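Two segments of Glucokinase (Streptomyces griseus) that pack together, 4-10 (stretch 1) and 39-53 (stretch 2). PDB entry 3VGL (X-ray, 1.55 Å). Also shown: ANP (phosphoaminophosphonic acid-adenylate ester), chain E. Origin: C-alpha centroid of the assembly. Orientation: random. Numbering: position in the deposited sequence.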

ATOM      1  N   THR A   4     -38.391  -0.896  27.501  1.00 25.91           N
ATOM      2  CA  THR A   4     -37.474  -2.010  27.274  1.00 25.57           C
ATOM      3  C   THR A   4     -36.101  -1.612  27.781  1.00 24.26           C
ATOM      4  O   THR A   4     -35.863  -0.440  28.092  1.00 24.80           O
ATOM      5  CB  THR A   4     -37.373  -2.337  25.771  1.00 24.90           C
ATOM      6  OG1 THR A   4     -37.006  -1.142  25.077  1.00 26.74           O
ATOM      7  CG2 THR A   4     -38.716  -2.842  25.253  1.00 26.22           C
ATOM      8  N   ILE A   5     -35.202  -2.586  27.881  1.00 23.40           N
ATOM      9  CA  ILE A   5     -33.822  -2.314  28.225  1.00 22.96           C
ATOM     10  C   ILE A   5     -32.973  -2.498  26.982  1.00 22.03           C
ATOM     11  O   ILE A   5     -33.181  -3.445  26.245  1.00 22.15           O
ATOM     12  CB  ILE A   5     -33.321  -3.289  29.334  1.00 23.68           C
ATOM     13  CG1 ILE A   5     -33.857  -2.858  30.701  1.00 28.36           C
ATOM     14  CG2 ILE A   5     -31.776  -3.386  29.344  1.00 25.57           C
ATOM     15  CD1 ILE A   5     -32.857  -2.076  31.545  1.00 32.32           C
ATOM     16  N   GLY A   6     -32.055  -1.565  26.742  1.00 20.00           N
ATOM     17  CA  GLY A   6     -31.008  -1.776  25.724  1.00 18.84           C
ATOM     18  C   GLY A   6     -29.686  -2.055  26.423  1.00 18.50           C
ATOM     19  O   GLY A   6     -29.368  -1.424  27.433  1.00 17.87           O
ATOM     20  N   VAL A   7     -28.905  -3.013  25.897  1.00 18.16           N
ATOM     21  CA  VAL A   7     -27.577  -3.326  26.426  1.00 18.79           C
ATOM     22  C   VAL A   7     -26.568  -3.296  25.276  1.00 18.78           C
ATOM     23  O   VAL A   7     -26.693  -4.081  24.329  1.00 20.75           O
ATOM     24  CB  VAL A   7     -27.509  -4.750  27.073  1.00 18.87           C
ATOM     25  CG1 VAL A   7     -26.154  -4.969  27.786  1.00 20.47           C
ATOM     26  CG2 VAL A   7     -28.660  -4.963  28.049  1.00 20.68           C
ATOM     27  N   ASP A   8     -25.594  -2.390  25.342  1.00 17.44           N
ATOM     28  CA  ASP A   8     -24.574  -2.299  24.288  1.00 17.51           C
ATOM     29  C   ASP A   8     -23.338  -2.984  24.831  1.00 17.54           C
ATOM     30  O   ASP A   8     -22.785  -2.559  25.851  1.00 17.82           O
ATOM     31  CB  ASP A   8     -24.303  -0.813  23.967  1.00 17.61           C
ATOM     32  CG  ASP A   8     -23.315  -0.625  22.813  1.00 20.05           C
ATOM     33  OD1 ASP A   8     -22.230  -1.258  22.813  1.00 23.82           O
ATOM     34  OD2 ASP A   8     -23.631   0.170  21.900  1.00 24.94           O
ATOM     35  N   ILE A   9     -22.932  -4.080  24.182  1.00 16.95           N
ATOM     36  CA  ILE A   9     -21.740  -4.809  24.599  1.00 17.29           C
ATOM     37  C   ILE A   9     -20.622  -4.573  23.602  1.00 16.51           C
ATOM     38  O   ILE A   9     -20.648  -5.103  22.475  1.00 16.33           O
ATOM     39  CB  ILE A   9     -21.971  -6.314  24.723  1.00 18.01           C
ATOM     40  CG1 ILE A   9     -23.107  -6.568  25.702  1.00 20.47           C
ATOM     41  CG2 ILE A   9     -20.694  -7.006  25.240  1.00 19.01           C
ATOM     42  CD1 ILE A   9     -23.965  -7.742  25.314  1.00 25.31           C
ATOM     43  N   GLY A  10     -19.659  -3.765  24.024  1.00 16.23           N
ATOM     44  CA  GLY A  10     -18.515  -3.438  23.154  1.00 16.45           C
ATOM     45  C   GLY A  10     -17.257  -4.149  23.615  1.00 16.49           C
ATOM     46  O   GLY A  10     -17.251  -4.837  24.630  1.00 16.83           O
ATOM     47  N   GLY A  39     -18.314 -14.836  31.578  1.00 28.25           N
ATOM     48  CA  GLY A  39     -18.246 -13.608  32.356  1.00 26.79           C
ATOM     49  C   GLY A  39     -19.088 -12.507  31.737  1.00 25.31           C
ATOM     50  O   GLY A  39     -19.709 -11.719  32.453  1.00 25.21           O
ATOM     51  N   ILE A  40     -19.119 -12.462  30.403  1.00 24.33           N
ATOM     52  CA  ILE A  40     -19.972 -11.489  29.694  1.00 23.72           C
ATOM     53  C   ILE A  40     -21.456 -11.736  29.960  1.00 24.11           C
ATOM     54  O   ILE A  40     -22.205 -10.790  30.189  1.00 23.15           O
ATOM     55  CB  ILE A  40     -19.678 -11.436  28.160  1.00 23.12           C
ATOM     56  CG1 ILE A  40     -18.297 -10.821  27.925  1.00 23.68           C
ATOM     57  CG2 ILE A  40     -20.779 -10.634  27.408  1.00 22.83           C
ATOM     58  CD1 ILE A  40     -17.737 -11.078  26.525  1.00 22.56           C
ATOM     59  N   VAL A  41     -21.891 -12.996  29.952  1.00 24.50           N
ATOM     60  CA  VAL A  41     -23.295 -13.263  30.284  1.00 24.83           C
ATOM     61  C   VAL A  41     -23.623 -12.795  31.707  1.00 25.20           C
ATOM     62  O   VAL A  41     -24.657 -12.159  31.923  1.00 24.78           O
ATOM     63  CB  VAL A  41     -23.718 -14.734  30.035  1.00 25.58           C
ATOM     64  CG1 VAL A  41     -25.172 -14.978  30.496  1.00 26.06           C
ATOM     65  CG2 VAL A  41     -23.562 -15.104  28.563  1.00 26.14           C
ATOM     66  N   ASP A  42     -22.728 -13.060  32.662  1.00 25.35           N
ATOM     67  CA  ASP A  42     -22.895 -12.563  34.035  1.00 26.53           C
ATOM     68  C   ASP A  42     -23.035 -11.039  34.072  1.00 25.64           C
ATOM     69  O   ASP A  42     -23.915 -10.518  34.751  1.00 25.49           O
ATOM     70  CB  ASP A  42     -21.716 -12.965  34.928  1.00 27.72           C
ATOM     71  CG  ASP A  42     -21.688 -14.458  35.259  1.00 30.76           C
ATOM     72  OD1 ASP A  42     -22.693 -15.171  35.057  1.00 34.43           O
ATOM     73  OD2 ASP A  42     -20.639 -14.912  35.750  1.00 32.70           O
ATOM     74  N   ALA A  43     -22.158 -10.339  33.338  1.00 24.77           N
ATOM     75  CA  ALA A  43     -22.161  -8.882  33.282  1.00 23.65           C
ATOM     76  C   ALA A  43     -23.420  -8.329  32.623  1.00 22.69           C
ATOM     77  O   ALA A  43     -23.932  -7.293  33.041  1.00 22.51           O
ATOM     78  CB  ALA A  43     -20.921  -8.378  32.550  1.00 23.06           C
ATOM     79  N   ILE A  44     -23.907  -9.012  31.586  1.00 23.06           N
ATOM     80  CA  ILE A  44     -25.178  -8.621  30.953  1.00 22.98           C
ATOM     81  C   ILE A  44     -26.307  -8.701  31.964  1.00 24.07           C
ATOM     82  O   ILE A  44     -27.132  -7.798  32.057  1.00 24.31           O
ATOM     83  CB  ILE A  44     -25.540  -9.494  29.745  1.00 23.17           C
ATOM     84  CG1 ILE A  44     -24.543  -9.274  28.604  1.00 22.17           C
ATOM     85  CG2 ILE A  44     -26.970  -9.213  29.265  1.00 23.14           C
ATOM     86  CD1 ILE A  44     -24.622 -10.344  27.524  1.00 23.69           C
ATOM     87  N   CYS A  45     -26.335  -9.784  32.726  1.00 25.03           N
ATOM     88  CA  CYS A  45     -27.352  -9.936  33.759  1.00 26.11           C
ATOM     89  C   CYS A  45     -27.260  -8.847  34.829  1.00 25.55           C
ATOM     90  O   CYS A  45     -28.294  -8.309  35.260  1.00 25.40           O
ATOM     91  CB  CYS A  45     -27.267 -11.338  34.354  1.00 27.07           C
ATOM     92  SG  CYS A  45     -27.806 -12.576  33.167  1.00 33.65           S
ATOM     93  N   ALA A  46     -26.039  -8.507  35.240  1.00 24.66           N
ATOM     94  CA  ALA A  46     -25.824  -7.420  36.207  1.00 24.80           C
ATOM     95  C   ALA A  46     -26.260  -6.066  35.643  1.00 24.18           C
ATOM     96  O   ALA A  46     -26.865  -5.249  36.354  1.00 24.61           O
ATOM     97  CB  ALA A  46     -24.377  -7.356  36.626  1.00 24.84           C
ATOM     98  N   ALA A  47     -25.933  -5.834  34.372  1.00 23.21           N
ATOM     99  CA  ALA A  47     -26.337  -4.603  33.679  1.00 23.31           C
ATOM    100  C   ALA A  47     -27.851  -4.466  33.558  1.00 23.33           C
ATOM    101  O   ALA A  47     -28.419  -3.389  33.818  1.00 23.66           O
ATOM    102  CB  ALA A  47     -25.682  -4.522  32.289  1.00 22.49           C
ATOM    103  N   VAL A  48     -28.510  -5.553  33.163  1.00 23.25           N
ATOM    104  CA  VAL A  48     -29.971  -5.561  33.065  1.00 23.75           C
ATOM    105  C   VAL A  48     -30.589  -5.296  34.445  1.00 24.75           C
ATOM    106  O   VAL A  48     -31.458  -4.438  34.568  1.00 24.66           O
ATOM    107  CB  VAL A  48     -30.522  -6.891  32.456  1.00 24.43           C
ATOM    108  CG1 VAL A  48     -32.050  -6.971  32.590  1.00 26.13           C
ATOM    109  CG2 VAL A  48     -30.089  -7.040  31.004  1.00 23.40           C
ATOM    110  N   ALA A  49     -30.120  -6.000  35.469  1.00 25.05           N
ATOM    111  CA  ALA A  49     -30.627  -5.802  36.840  1.00 26.40           C
ATOM    112  C   ALA A  49     -30.434  -4.360  37.339  1.00 26.66           C
ATOM    113  O   ALA A  49     -31.368  -3.741  37.886  1.00 27.32           O
ATOM    114  CB  ALA A  49     -29.983  -6.808  37.790  1.00 26.48           C
ATOM    115  N   GLY A  50     -29.231  -3.824  37.126  1.00 25.90           N
ATOM    116  CA  GLY A  50     -28.914  -2.452  37.536  1.00 25.76           C
ATOM    117  C   GLY A  50     -29.724  -1.393  36.814  1.00 25.40           C
ATOM    118  O   GLY A  50     -30.274  -0.480  37.435  1.00 26.79           O
ATOM    119  N   ALA A  51     -29.805  -1.495  35.489  1.00 23.83           N
ATOM    120  CA  ALA A  51     -30.564  -0.511  34.707  1.00 23.24           C
ATOM    121  C   ALA A  51     -32.081  -0.607  34.968  1.00 23.85           C
ATOM    122  O   ALA A  51     -32.802   0.392  34.890  1.00 24.98           O
ATOM    123  CB  ALA A  51     -30.263  -0.687  33.241  1.00 22.71           C
ATOM    124  N   SER A  52     -32.540  -1.808  35.328  1.00 24.09           N
ATOM    125  CA  SER A  52     -33.969  -2.073  35.479  1.00 25.87           C
ATOM    126  C   SER A  52     -34.517  -1.574  36.809  1.00 25.72           C
ATOM    127  O   SER A  52     -35.725  -1.503  36.955  1.00 26.51           O
ATOM    128  CB  SER A  52     -34.267  -3.571  35.339  1.00 26.56           C
ATOM    129  OG  SER A  52     -34.063  -3.966  33.982  1.00 30.60           O
ATOM    130  N   GLU A  53     -33.640  -1.248  37.764  1.00 25.48           N
ATOM    131  CA  GLU A  53     -34.073  -0.778  39.108  1.00 26.21           C
ATOM    132  C   GLU A  53     -35.128   0.301  39.005  1.00 25.93           C
ATOM    133  O   GLU A  53     -34.882   1.343  38.411  1.00 25.24           O
ATOM    134  CB  GLU A  53     -32.874  -0.255  39.929  1.00 27.09           C
ATOM    135  CG  GLU A  53     -33.198   0.218  41.355  1.00 31.60           C
ATOM    136  CD  GLU A  53     -31.959   0.650  42.162  1.00 35.10           C
ATOM    137  OE1 GLU A  53     -30.834   0.616  41.601  1.00 35.78           O
ATOM    138  OE2 GLU A  53     -32.118   1.027  43.354  1.00 35.52           O
TER
HETATM  139  PB  ANP E 325     -16.742   0.067  23.127  1.00 21.17           P
HETATM  140  O1B ANP E 325     -15.949  -0.189  21.842  1.00 22.01           O
HETATM  141  O2B ANP E 325     -16.487  -0.892  24.253  1.00 22.81           O
HETATM  142  N3B ANP E 325     -18.419   0.032  22.773  1.00 21.78           N
HETATM  143  PA  ANP E 325     -16.108   2.918  23.027  1.00 22.11           P
HETATM  144  O1A ANP E 325     -16.067   3.959  24.149  1.00 25.29           O
HETATM  145  O2A ANP E 325     -17.063   3.082  21.886  1.00 22.22           O
HETATM  146  O3A ANP E 325     -16.294   1.481  23.739  1.00 20.68           O
HETATM  147  O5' ANP E 325     -14.640   2.757  22.389  1.00 21.67           O
HETATM  148  C5' ANP E 325     -13.479   2.556  23.202  1.00 21.07           C
HETATM  149  C4' ANP E 325     -12.262   3.086  22.474  1.00 20.06           C
HETATM  150  O4' ANP E 325     -12.487   4.441  22.058  1.00 21.50           O
HETATM  151  C3' ANP E 325     -11.071   3.111  23.400  1.00 21.52           C
HETATM  152  O3' ANP E 325      -9.901   3.009  22.583  1.00 24.33           O
HETATM  153  C2' ANP E 325     -11.172   4.496  23.984  1.00 23.07           C
HETATM  154  O2' ANP E 325      -9.920   4.971  24.448  1.00 27.66           O
HETATM  155  C1' ANP E 325     -11.698   5.340  22.833  1.00 22.63           C
HETATM  156  N9  ANP E 325     -12.625   6.382  23.309  1.00 23.51           N
HETATM  157  C8  ANP E 325     -13.831   6.216  23.882  1.00 24.94           C
HETATM  158  N7  ANP E 325     -14.396   7.431  24.178  1.00 27.36           N
HETATM  159  C5  ANP E 325     -13.526   8.362  23.751  1.00 25.66           C
HETATM  160  C6  ANP E 325     -13.446   9.851  23.748  1.00 26.86           C
HETATM  161  N6  ANP E 325     -14.456  10.606  24.253  1.00 30.53           N
HETATM  162  N1  ANP E 325     -12.352  10.412  23.190  1.00 26.30           N
HETATM  163  C2  ANP E 325     -11.316   9.707  22.674  1.00 27.46           C
HETATM  164  N3  ANP E 325     -11.321   8.353  22.659  1.00 25.32           N
HETATM  165  C4  ANP E 325     -12.365   7.677  23.176  1.00 24.20           C

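What kind of contact joins the strand to the helix? It is mainly apolar: no hydrogen bond crosses between the stretches, and about 337 Å² of surface, summed over both sides, is covered where they meet. The strand, which begins earlier in the chain, crosses the helix at an angle of 139° between their N-to-C directions, so Ile-5 lies near Val-48 and Ala-51, and Ile-9 near Ile-40. The axes come within 9.2 Å, a gap that side chains must fill. Because a strand alternates its sides, Ile-5, Val-7 and Ile-9 all direct their CA-to-CB bonds toward the helix, while Thr-4 and Asp-8 make no contact with it. Those two are the polar residues of this stretch, and the hydroxyl of Thr-4 finds its hydrogen bond elsewhere in the structure.

Where does Ile-5 put its bulk? Its CD1 lodges in a hollow formed by Val-48, Ala-51 and Ser-52, 3.4 Å from Ala-51 CB, 3.3 Å from Ser-52 OG and 4.1 Å from Val-48 O. Ala-51 contributes a small methyl wall, and the long branch of Ile-5 packs against it, with chi1 at -77° and chi2 at -100°, between the usual wells. The other branch also meets the helix, CG2 lying 4.4 Å from Val-48 CG2. With 81 Å² covered, Ile-5 has the largest share of the contact. The hydroxyl beside it is not left unpaired, since Ser-52 OG donates to Val-48 O at 2.7 Å, turning back onto its own helix. A polar side chain can therefore border the greasy pocket.

How is the middle filled? Here the chains come close, Val-7 CA lying 7.4 Å from Ile-44 CA and Ile-5 CA 7.0 Å from Val-48 CA, and compact valines make the bridge. Val-7 CG2 meets Val-48 CG2 at 3.9 Å. The CA-to-CB bond of Val-48 points sideways relative to the strand, yet its CG2 touches both Val-7 and Ile-5, a bump between two strand side chains. The CA-to-CB bond of Ala-47 points toward the strand, but Ala-47 CB stops 4.5 Å from Val-7 CG1.

What closes the far end? Ile-9 answers with both branches: its CD1 packs 3.5 Å from Ile-44 CD1, while its CG2 lies 4.2 Å from Ile-40 CG2. The two helix isoleucines are one turn apart, linked by the bond from Ile-44 N to Ile-40 O at 2.8 Å, so their side chains offer Ile-9 neighbouring surfaces. All three are buried, as suits purely hydrocarbon side chains. Beyond Ile-9 the chain leaves the helix and comes to the nucleotide analogue, with Gly-10 C 3.4 Å from ANP O2B. A side chain would not fit there: an ideal CB on Gly-10 would fall 2.0 Å from ANP N3B.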